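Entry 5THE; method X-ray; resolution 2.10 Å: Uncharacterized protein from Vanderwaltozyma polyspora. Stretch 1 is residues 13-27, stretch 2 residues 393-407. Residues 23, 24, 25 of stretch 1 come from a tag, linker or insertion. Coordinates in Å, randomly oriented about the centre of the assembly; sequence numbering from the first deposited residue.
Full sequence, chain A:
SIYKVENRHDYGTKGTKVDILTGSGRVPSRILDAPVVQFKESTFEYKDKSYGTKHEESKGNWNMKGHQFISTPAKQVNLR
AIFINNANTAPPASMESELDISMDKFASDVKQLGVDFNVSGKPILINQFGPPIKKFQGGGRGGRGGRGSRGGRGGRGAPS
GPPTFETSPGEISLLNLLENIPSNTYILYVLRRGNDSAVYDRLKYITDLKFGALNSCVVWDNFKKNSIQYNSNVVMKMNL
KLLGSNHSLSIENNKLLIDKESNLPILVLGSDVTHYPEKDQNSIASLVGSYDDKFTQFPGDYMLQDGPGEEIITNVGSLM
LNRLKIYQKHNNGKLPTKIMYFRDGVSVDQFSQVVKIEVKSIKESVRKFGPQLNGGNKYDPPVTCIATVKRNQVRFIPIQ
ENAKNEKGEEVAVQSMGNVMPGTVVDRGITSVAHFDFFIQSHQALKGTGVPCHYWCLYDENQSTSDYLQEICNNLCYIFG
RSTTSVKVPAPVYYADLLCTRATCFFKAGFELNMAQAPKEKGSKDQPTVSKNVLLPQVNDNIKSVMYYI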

ATOM      1  N   THR A  13     -27.409  -3.470   0.449  1.00 27.77           N
ATOM      2  CA  THR A  13     -28.606  -2.708   0.789  1.00 28.70           C
ATOM      3  C   THR A  13     -28.324  -1.347   1.393  1.00 27.19           C
ATOM      4  O   THR A  13     -29.233  -0.507   1.416  1.00 27.92           O
ATOM      5  N   LYS A  14     -27.123  -1.105   1.907  1.00 24.00           N
ATOM      6  CA  LYS A  14     -26.871   0.084   2.708  1.00 28.79           C
ATOM      7  C   LYS A  14     -26.531   1.290   1.838  1.00 25.02           C
ATOM      8  O   LYS A  14     -26.144   1.167   0.676  1.00 28.07           O
ATOM      9  N   GLY A  15     -26.683   2.473   2.427  1.00 26.49           N
ATOM     10  CA  GLY A  15     -26.204   3.700   1.828  1.00 28.58           C
ATOM     11  C   GLY A  15     -27.309   4.517   1.174  1.00 26.39           C
ATOM     12  O   GLY A  15     -28.470   4.108   1.067  1.00 29.11           O
ATOM     13  N   THR A  16     -26.914   5.705   0.733  1.00 21.78           N
ATOM     14  CA  THR A  16     -27.816   6.608   0.029  1.00 25.46           C
ATOM     15  C   THR A  16     -28.078   6.104  -1.383  1.00 25.64           C
ATOM     16  O   THR A  16     -27.140   5.933  -2.167  1.00 29.32           O
ATOM     17  N   LYS A  17     -29.351   5.912  -1.722  1.00 28.05           N
ATOM     18  CA  LYS A  17     -29.714   5.447  -3.054  1.00 30.66           C
ATOM     19  C   LYS A  17     -29.780   6.622  -4.018  1.00 32.64           C
ATOM     20  O   LYS A  17     -30.418   7.644  -3.722  1.00 27.70           O
ATOM     21  N   VAL A  18     -29.122   6.479  -5.168  1.00 24.54           N
ATOM     22  CA  VAL A  18     -29.235   7.455  -6.251  1.00 26.86           C
ATOM     23  C   VAL A  18     -28.836   6.766  -7.550  1.00 26.80           C
ATOM     24  O   VAL A  18     -27.906   5.956  -7.582  1.00 26.33           O
ATOM     25  N   ASP A  19     -29.560   7.076  -8.619  1.00 22.62           N
ATOM     26  CA  ASP A  19     -29.173   6.593  -9.936  1.00 24.97           C
ATOM     27  C   ASP A  19     -27.964   7.365 -10.445  1.00 27.68           C
ATOM     28  O   ASP A  19     -27.777   8.545 -10.139  1.00 25.70           O
ATOM     29  N   ILE A  20     -27.144   6.691 -11.248  1.00 23.05           N
ATOM     30  CA  ILE A  20     -26.028   7.331 -11.919  1.00 29.56           C
ATOM     31  C   ILE A  20     -26.066   6.933 -13.384  1.00 32.85           C
ATOM     32  O   ILE A  20     -26.777   6.010 -13.787  1.00 27.16           O
ATOM     33  N   LEU A  21     -25.276   7.645 -14.179  1.00 26.20           N
ATOM     34  CA  LEU A  21     -25.148   7.360 -15.593  1.00 30.74           C
ATOM     35  C   LEU A  21     -23.859   6.595 -15.829  1.00 30.69           C
ATOM     36  O   LEU A  21     -22.820   6.893 -15.228  1.00 32.87           O
ATOM     37  N   THR A  22     -23.940   5.588 -16.685  1.00 26.45           N
ATOM     38  CA  THR A  22     -22.777   4.854 -17.147  1.00 35.11           C
ATOM     39  C   THR A  22     -22.879   4.744 -18.663  1.00 37.14           C
ATOM     40  O   THR A  22     -23.855   5.196 -19.271  1.00 37.32           O
ATOM     41  N   GLY A  23     -21.851   4.168 -19.290  1.00 38.37           N
ATOM     42  CA  GLY A  23     -21.890   3.977 -20.727  1.00 40.03           C
ATOM     43  C   GLY A  23     -22.970   3.018 -21.192  1.00 42.87           C
ATOM     44  O   GLY A  23     -23.322   3.018 -22.374  1.00 47.49           O
ATOM     45  N   SER A  24     -23.496   2.190 -20.297  1.00 39.31           N
ATOM     46  CA  SER A  24     -24.585   1.284 -20.630  1.00 47.11           C
ATOM     47  C   SER A  24     -25.898   1.735 -20.013  1.00 52.17           C
ATOM     48  O   SER A  24     -26.768   0.916 -19.723  1.00 63.17           O
ATOM     49  N   GLY A  25     -26.043   3.031 -19.795  1.00 44.23           N
ATOM     50  CA  GLY A  25     -27.306   3.582 -19.360  1.00 42.61           C
ATOM     51  C   GLY A  25     -27.328   3.957 -17.892  1.00 41.07           C
ATOM     52  O   GLY A  25     -26.329   3.907 -17.165  1.00 35.85           O
ATOM     53  N   ARG A  26     -28.519   4.360 -17.470  1.00 32.43           N
ATOM     54  CA  ARG A  26     -28.770   4.705 -16.081  1.00 26.53           C
ATOM     55  C   ARG A  26     -28.761   3.445 -15.220  1.00 34.46           C
ATOM     56  O   ARG A  26     -29.245   2.385 -15.630  1.00 34.63           O
ATOM     57  N   VAL A  27     -28.177   3.554 -14.030  1.00 31.26           N
ATOM     58  CA  VAL A  27     -28.047   2.404 -13.136  1.00 28.55           C
ATOM     59  C   VAL A  27     -28.207   2.873 -11.693  1.00 28.65           C
ATOM     60  O   VAL A  27     -27.843   4.000 -11.337  1.00 28.73           O
ATOM     61  N   GLN A 393     -13.103   0.020 -18.222  1.00 36.78           N
ATOM     62  CA  GLN A 393     -13.691   1.032 -19.090  1.00 35.82           C
ATOM     63  C   GLN A 393     -14.931   1.682 -18.501  1.00 30.97           C
ATOM     64  O   GLN A 393     -15.403   2.681 -19.046  1.00 32.16           O
ATOM     65  N   VAL A 394     -15.473   1.139 -17.416  1.00 29.50           N
ATOM     66  CA  VAL A 394     -16.696   1.667 -16.831  1.00 34.95           C
ATOM     67  C   VAL A 394     -16.425   3.041 -16.234  1.00 30.49           C
ATOM     68  O   VAL A 394     -15.429   3.240 -15.527  1.00 35.73           O
ATOM     69  N   ARG A 395     -17.312   3.993 -16.513  1.00 22.09           N
ATOM     70  CA  ARG A 395     -17.281   5.292 -15.859  1.00 25.20           C
ATOM     71  C   ARG A 395     -18.657   5.588 -15.290  1.00 29.06           C
ATOM     72  O   ARG A 395     -19.674   5.195 -15.872  1.00 31.86           O
ATOM     73  N   PHE A 396     -18.674   6.258 -14.133  1.00 21.92           N
ATOM     74  CA  PHE A 396     -19.886   6.650 -13.420  1.00 20.60           C
ATOM     75  C   PHE A 396     -20.016   8.160 -13.505  1.00 22.73           C
ATOM     76  O   PHE A 396     -19.095   8.887 -13.117  1.00 27.30           O
ATOM     77  N   ILE A 397     -21.152   8.636 -13.996  1.00 23.11           N
ATOM     78  CA  ILE A 397     -21.408  10.061 -14.150  1.00 28.38           C
ATOM     79  C   ILE A 397     -22.574  10.412 -13.239  1.00 24.86           C
ATOM     80  O   ILE A 397     -23.600   9.732 -13.275  1.00 27.37           O
ATOM     81  N   PRO A 398     -22.463  11.447 -12.416  1.00 26.05           N
ATOM     82  CA  PRO A 398     -23.565  11.782 -11.518  1.00 28.58           C
ATOM     83  C   PRO A 398     -24.705  12.432 -12.278  1.00 30.84           C
ATOM     84  O   PRO A 398     -24.510  13.123 -13.276  1.00 28.00           O
ATOM     85  N   ILE A 399     -25.915  12.194 -11.785  1.00 31.21           N
ATOM     86  CA  ILE A 399     -27.119  12.733 -12.390  1.00 31.12           C
ATOM     87  C   ILE A 399     -27.719  13.865 -11.563  1.00 34.47           C
ATOM     88  O   ILE A 399     -28.351  14.764 -12.126  1.00 32.77           O
ATOM     89  N   GLN A 400     -27.543  13.849 -10.251  1.00 37.90           N
ATOM     90  CA  GLN A 400     -28.172  14.809  -9.358  1.00 27.52           C
ATOM     91  C   GLN A 400     -27.093  15.426  -8.497  1.00 26.48           C
ATOM     92  O   GLN A 400     -26.003  14.868  -8.344  1.00 29.66           O
ATOM     93  N   GLU A 401     -27.412  16.578  -7.925  1.00 24.66           N
ATOM     94  CA  GLU A 401     -26.517  17.158  -6.937  1.00 30.61           C
ATOM     95  C   GLU A 401     -26.795  16.608  -5.546  1.00 26.47           C
ATOM     96  O   GLU A 401     -25.850  16.267  -4.825  1.00 24.82           O
ATOM     97  N   ASN A 402     -28.075  16.466  -5.186  1.00 26.78           N
ATOM     98  CA  ASN A 402     -28.522  15.931  -3.909  1.00 26.47           C
ATOM     99  C   ASN A 402     -29.437  14.741  -4.134  1.00 25.32           C
ATOM    100  O   ASN A 402     -30.066  14.604  -5.186  1.00 30.27           O
ATOM    101  N   ALA A 403     -29.489  13.874  -3.124  1.00 25.54           N
ATOM    102  CA  ALA A 403     -30.516  12.852  -3.014  1.00 25.34           C
ATOM    103  C   ALA A 403     -30.816  12.692  -1.531  1.00 32.85           C
ATOM    104  O   ALA A 403     -30.076  13.189  -0.678  1.00 31.52           O
ATOM    105  N   LYS A 404     -31.905  11.985  -1.223  1.00 29.80           N
ATOM    106  CA  LYS A 404     -32.247  11.728   0.173  1.00 27.32           C
ATOM    107  C   LYS A 404     -31.418  10.575   0.711  1.00 25.22           C
ATOM    108  O   LYS A 404     -31.400   9.486   0.121  1.00 24.09           O
ATOM    109  N   ASN A 405     -30.739  10.821   1.838  1.00 24.78           N
ATOM    110  CA  ASN A 405     -29.946   9.806   2.511  1.00 22.39           C
ATOM    111  C   ASN A 405     -30.826   8.983   3.458  1.00 27.19           C
ATOM    112  O   ASN A 405     -32.050   9.130   3.503  1.00 25.59           O
ATOM    113  N   GLU A 406     -30.202   8.101   4.232  1.00 26.11           N
ATOM    114  CA  GLU A 406     -30.932   7.235   5.141  1.00 28.07           C
ATOM    115  C   GLU A 406     -31.455   7.961   6.372  1.00 28.99           C
ATOM    116  O   GLU A 406     -32.197   7.356   7.146  1.00 30.69           O
ATOM    117  N   LYS A 407     -31.096   9.225   6.575  1.00 24.60           N
ATOM    118  CA  LYS A 407     -31.753  10.030   7.592  1.00 26.97           C
ATOM    119  C   LYS A 407     -32.925  10.828   7.033  1.00 32.65           C
ATOM    120  O   LYS A 407     -33.585  11.540   7.797  1.00 28.71           O
TER

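The two stretches run in opposing directions (132° between strands 16-22 and 402-404), but direct backbone pairing is confined to Leu-21 and Ile-397. Leu-21 N donates to Ile-397 O (2.8 Å, 171°) and Ile-397 N to Leu-21 O (2.7 Å, 162°), so both residues have their backbone polar atoms satisfied. Their side chains lie on the same sheet face, CB of Leu-21 4.0 Å from CB of Ile-397. On the other face Ile-20 (chi1 p, chi2 t) lays CD1 over the ring of Phe-396 (chi1 m), 3.8 Å from the centroid and 27° off the normal, a CH-pi contact.

Thr-22, chi1 t, directs OG1 to Arg-395 O as donor (2.9 Å). Water 6 accepts from both Gly-23 N, a linker residue, and Arg-395 N, at 2.8 and 3.1 Å from its O.

Toward Ala-403, where the strands stand further apart, waters take over. Water 4 gives to Asp-19 O and accepts from Ile-399 N (2.9 and 2.7 Å from its O); water 5 accepts from Asp-19 N and donates to Gln-400 OE1 (2.9 and 2.4 Å), while Gln-400 NE2 is spent on Asn-402 O (2.8 Å). Lys-404 O receives waters 2 and 3, which also serve Lys-17 O and Lys-17 N respectively. Between these bridges Val-18 (p) points inward, its CG2 4.0 Å from CB of Ala-403.

Ile-399 (m, t) also points in; its CD1 covers one face of the Arg-26 guanidinium, 3.8 Å from NH1, while NE of Arg-26 holds Asp-19 OD2 in a 2.7 Å salt bridge.

At the far end, Glu-406 (m, t) reaches back: Gly-15 N donates to its OE1 (2.9 Å, 157°). Water 1 donates to Glu-406 OE2 (2.6 Å), accepts from Glu-406 N, and bonds Thr-16 OG1 (2.8 Å from its O).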

ATOM      1  CB  THR A  13     -29.495  -3.479   1.789  1.00 27.67           C
ATOM      2  OG1 THR A  13     -28.837  -3.549   3.060  1.00 25.36           O
ATOM      3  CG2 THR A  13     -29.823  -4.906   1.292  1.00 29.31           C
ATOM      4  CB  LYS A  14     -25.737  -0.184   3.691  1.00 25.57           C
ATOM      5  CG  LYS A  14     -26.118  -1.230   4.731  1.00 31.63           C
ATOM      6  CD  LYS A  14     -24.993  -1.464   5.709  1.00 33.67           C
ATOM      7  CE  LYS A  14     -25.425  -2.440   6.797  1.00 42.41           C
ATOM      8  NZ  LYS A  14     -24.312  -2.717   7.752  1.00 46.60           N
ATOM      9  CB  THR A  16     -27.211   8.002  -0.016  1.00 27.37           C
ATOM     10  OG1 THR A  16     -27.137   8.516   1.314  1.00 28.24           O
ATOM     11  CG2 THR A  16     -28.063   8.926  -0.889  1.00 26.47           C
ATOM     12  CB  LYS A  17     -31.065   4.732  -3.025  1.00 27.04           C
ATOM     13  CG  LYS A  17     -31.203   3.647  -1.982  1.00 32.58           C
ATOM     14  CD  LYS A  17     -32.324   2.691  -2.397  1.00 41.21           C
ATOM     15  CE  LYS A  17     -33.001   2.040  -1.205  1.00 53.27           C
ATOM     16  NZ  LYS A  17     -32.052   1.276  -0.348  1.00 61.19           N
ATOM     17  CB  VAL A  18     -28.379   8.717  -5.979  1.00 27.16           C
ATOM     18  CG1 VAL A  18     -26.890   8.406  -6.040  1.00 26.02           C
ATOM     19  CG2 VAL A  18     -28.748   9.838  -6.959  1.00 27.12           C
ATOM     20  CB  ASP A  19     -30.317   6.736 -10.940  1.00 27.80           C
ATOM     21  CG  ASP A  19     -31.397   5.688 -10.761  1.00 36.17           C
ATOM     22  OD1 ASP A  19     -31.239   4.784  -9.913  1.00 35.27           O
ATOM     23  OD2 ASP A  19     -32.411   5.774 -11.484  1.00 46.31           O
ATOM     24  CB  ILE A  20     -24.656   6.961 -11.308  1.00 27.58           C
ATOM     25  CG1 ILE A  20     -24.427   5.466 -11.443  1.00 28.59           C
ATOM     26  CG2 ILE A  20     -24.554   7.384  -9.848  1.00 26.64           C
ATOM     27  CD1 ILE A  20     -23.085   5.027 -11.001  1.00 38.05           C
ATOM     28  CB  LEU A  21     -25.161   8.654 -16.407  1.00 32.37           C
ATOM     29  CG  LEU A  21     -25.757   8.633 -17.808  1.00 42.94           C
ATOM     30  CD1 LEU A  21     -27.061   7.852 -17.820  1.00 49.33           C
ATOM     31  CD2 LEU A  21     -25.997  10.071 -18.260  1.00 35.22           C
ATOM     32  CB  THR A  22     -22.686   3.481 -16.464  1.00 43.65           C
ATOM     33  OG1 THR A  22     -21.347   2.986 -16.558  1.00 53.44           O
ATOM     34  CG2 THR A  22     -23.629   2.497 -17.128  1.00 35.45           C
ATOM     35  CB  SER A  24     -24.259  -0.142 -20.198  1.00 53.47           C
ATOM     36  OG  SER A  24     -23.593  -0.153 -18.959  1.00 57.72           O
ATOM     37  CB  ARG A  26     -30.107   5.427 -15.994  1.00 27.74           C
ATOM     38  CG  ARG A  26     -30.451   6.082 -14.686  1.00 33.11           C
ATOM     39  CD  ARG A  26     -31.870   6.600 -14.818  1.00 43.28           C
ATOM     40  NE  ARG A  26     -32.352   7.336 -13.657  1.00 48.88           N
ATOM     41  CZ  ARG A  26     -32.562   8.647 -13.647  1.00 49.11           C
ATOM     42  NH1 ARG A  26     -32.327   9.362 -14.743  1.00 49.12           N
ATOM     43  NH2 ARG A  26     -33.010   9.239 -12.543  1.00 47.72           N
ATOM     44  CB  VAL A  27     -26.676   1.688 -13.331  1.00 39.95           C
ATOM     45  CG1 VAL A  27     -25.539   2.442 -12.666  1.00 36.64           C
ATOM     46  CG2 VAL A  27     -26.706   0.241 -12.868  1.00 44.67           C
ATOM     47  CB  GLN A 393     -14.043   0.422 -20.451  1.00 43.59           C
ATOM     48  CG  GLN A 393     -12.845   0.183 -21.365  1.00 61.11           C
ATOM     49  CD  GLN A 393     -11.729   1.224 -21.193  1.00 76.29           C
ATOM     50  OE1 GLN A 393     -10.790   1.019 -20.437  1.00 80.59           O
ATOM     51  NE2 GLN A 393     -11.840   2.339 -21.889  1.00 81.36           N
ATOM     52  CB  VAL A 394     -17.222   0.703 -15.761  1.00 36.21           C
ATOM     53  CG1 VAL A 394     -18.491   1.232 -15.164  1.00 36.42           C
ATOM     54  CG2 VAL A 394     -17.425  -0.680 -16.366  1.00 44.36           C
ATOM     55  CB  ARG A 395     -16.861   6.403 -16.829  1.00 31.10           C
ATOM     56  CG  ARG A 395     -15.465   6.244 -17.385  1.00 31.69           C
ATOM     57  CD  ARG A 395     -14.415   6.339 -16.289  1.00 35.34           C
ATOM     58  NE  ARG A 395     -13.062   6.279 -16.836  1.00 42.41           N
ATOM     59  CZ  ARG A 395     -12.384   5.155 -17.071  1.00 42.64           C
ATOM     60  NH1 ARG A 395     -12.916   3.965 -16.807  1.00 37.73           N
ATOM     61  NH2 ARG A 395     -11.160   5.227 -17.565  1.00 42.51           N
ATOM     62  CB  PHE A 396     -19.823   6.229 -11.951  1.00 24.28           C
ATOM     63  CG  PHE A 396     -19.755   4.734 -11.722  1.00 27.00           C
ATOM     64  CD1 PHE A 396     -20.167   3.841 -12.703  1.00 28.17           C
ATOM     65  CD2 PHE A 396     -19.316   4.230 -10.494  1.00 25.74           C
ATOM     66  CE1 PHE A 396     -20.120   2.477 -12.487  1.00 27.13           C
ATOM     67  CE2 PHE A 396     -19.284   2.875 -10.260  1.00 24.87           C
ATOM     68  CZ  PHE A 396     -19.677   1.987 -11.261  1.00 26.15           C
ATOM     69  CB  ILE A 397     -21.720  10.462 -15.604  1.00 24.65           C
ATOM     70  CG1 ILE A 397     -20.600  10.012 -16.547  1.00 32.14           C
ATOM     71  CG2 ILE A 397     -21.957  11.962 -15.723  1.00 23.91           C
ATOM     72  CD1 ILE A 397     -19.206  10.383 -16.077  1.00 38.00           C
ATOM     73  CB  PRO A 398     -22.926  12.751 -10.518  1.00 21.90           C
ATOM     74  CG  PRO A 398     -21.814  13.372 -11.264  1.00 22.55           C
ATOM     75  CD  PRO A 398     -21.286  12.309 -12.204  1.00 20.85           C
ATOM     76  CB  ILE A 399     -28.143  11.594 -12.582  1.00 33.01           C
ATOM     77  CG1 ILE A 399     -27.670  10.616 -13.645  1.00 35.44           C
ATOM     78  CG2 ILE A 399     -29.515  12.118 -12.964  1.00 40.90           C
ATOM     79  CD1 ILE A 399     -28.627   9.436 -13.771  1.00 46.39           C
ATOM     80  CB  GLN A 400     -29.206  14.147  -8.453  1.00 29.94           C
ATOM     81  CG  GLN A 400     -30.174  13.301  -9.197  1.00 35.90           C
ATOM     82  CD  GLN A 400     -30.966  12.398  -8.303  1.00 34.43           C
ATOM     83  OE1 GLN A 400     -31.447  11.365  -8.757  1.00 42.37           O
ATOM     84  NE2 GLN A 400     -31.127  12.782  -7.021  1.00 30.62           N
ATOM     85  CB  GLU A 401     -26.628  18.684  -6.956  1.00 32.08           C
ATOM     86  CG  GLU A 401     -26.000  19.312  -8.204  1.00 37.42           C
ATOM     87  CD  GLU A 401     -26.060  20.834  -8.205  1.00 40.79           C
ATOM     88  OE1 GLU A 401     -26.833  21.400  -7.405  1.00 38.28           O
ATOM     89  OE2 GLU A 401     -25.339  21.465  -9.011  1.00 46.91           O
ATOM     90  CB  ASN A 402     -29.302  16.965  -3.057  1.00 24.23           C
ATOM     91  CG  ASN A 402     -28.456  18.155  -2.654  1.00 29.33           C
ATOM     92  OD1 ASN A 402     -27.505  18.027  -1.883  1.00 24.90           O
ATOM     93  ND2 ASN A 402     -28.794  19.329  -3.189  1.00 34.88           N
ATOM     94  CB  ALA A 403     -30.071  11.526  -3.639  1.00 20.89           C
ATOM     95  CB  LYS A 404     -33.736  11.429   0.342  1.00 27.22           C
ATOM     96  CG  LYS A 404     -34.599  12.664   0.121  1.00 43.53           C
ATOM     97  CD  LYS A 404     -36.055  12.439   0.523  1.00 51.15           C
ATOM     98  CE  LYS A 404     -36.798  13.765   0.555  1.00 56.36           C
ATOM     99  NZ  LYS A 404     -36.114  14.755   1.442  1.00 60.00           N
ATOM    100  CB  ASN A 405     -28.744  10.456   3.210  1.00 22.36           C
ATOM    101  CG  ASN A 405     -29.117  11.277   4.431  1.00 23.30           C
ATOM    102  OD1 ASN A 405     -30.276  11.332   4.853  1.00 25.50           O
ATOM    103  ND2 ASN A 405     -28.103  11.902   5.036  1.00 18.93           N
ATOM    104  CB  GLU A 406     -30.052   6.061   5.561  1.00 28.68           C
ATOM    105  CG  GLU A 406     -29.803   5.080   4.402  1.00 33.10           C
ATOM    106  CD  GLU A 406     -28.476   4.334   4.533  1.00 36.19           C
ATOM    107  OE1 GLU A 406     -28.503   3.090   4.619  1.00 38.67           O
ATOM    108  OE2 GLU A 406     -27.405   4.989   4.554  1.00 39.60           O
ATOM    109  CB  LYS A 407     -30.757  10.988   8.249  1.00 26.77           C
ATOM    110  CG  LYS A 407     -29.462  10.336   8.693  1.00 32.11           C
ATOM    111  CD  LYS A 407     -28.946  11.006   9.941  1.00 38.20           C
ATOM    112  CE  LYS A 407     -28.088  12.181   9.635  1.00 38.08           C
ATOM    113  NZ  LYS A 407     -27.946  13.015  10.849  1.00 34.44           N
TER
HETATM  114  O   HOH W   1     -27.425   7.472   3.849  1.00 22.94           O
HETATM  115  O   HOH W   2     -32.279   8.544  -2.071  1.00 29.44           O
HETATM  116  O   HOH W   3     -31.196   6.816   0.553  1.00 35.79           O
HETATM  117  O   HOH W   4     -26.268  10.898  -9.444  1.00 25.67           O
HETATM  118  O   HOH W   5     -31.726   8.968  -8.802  1.00 36.60           O
HETATM  119  O   HOH W   6     -19.224   3.434 -18.890  1.00 40.92           O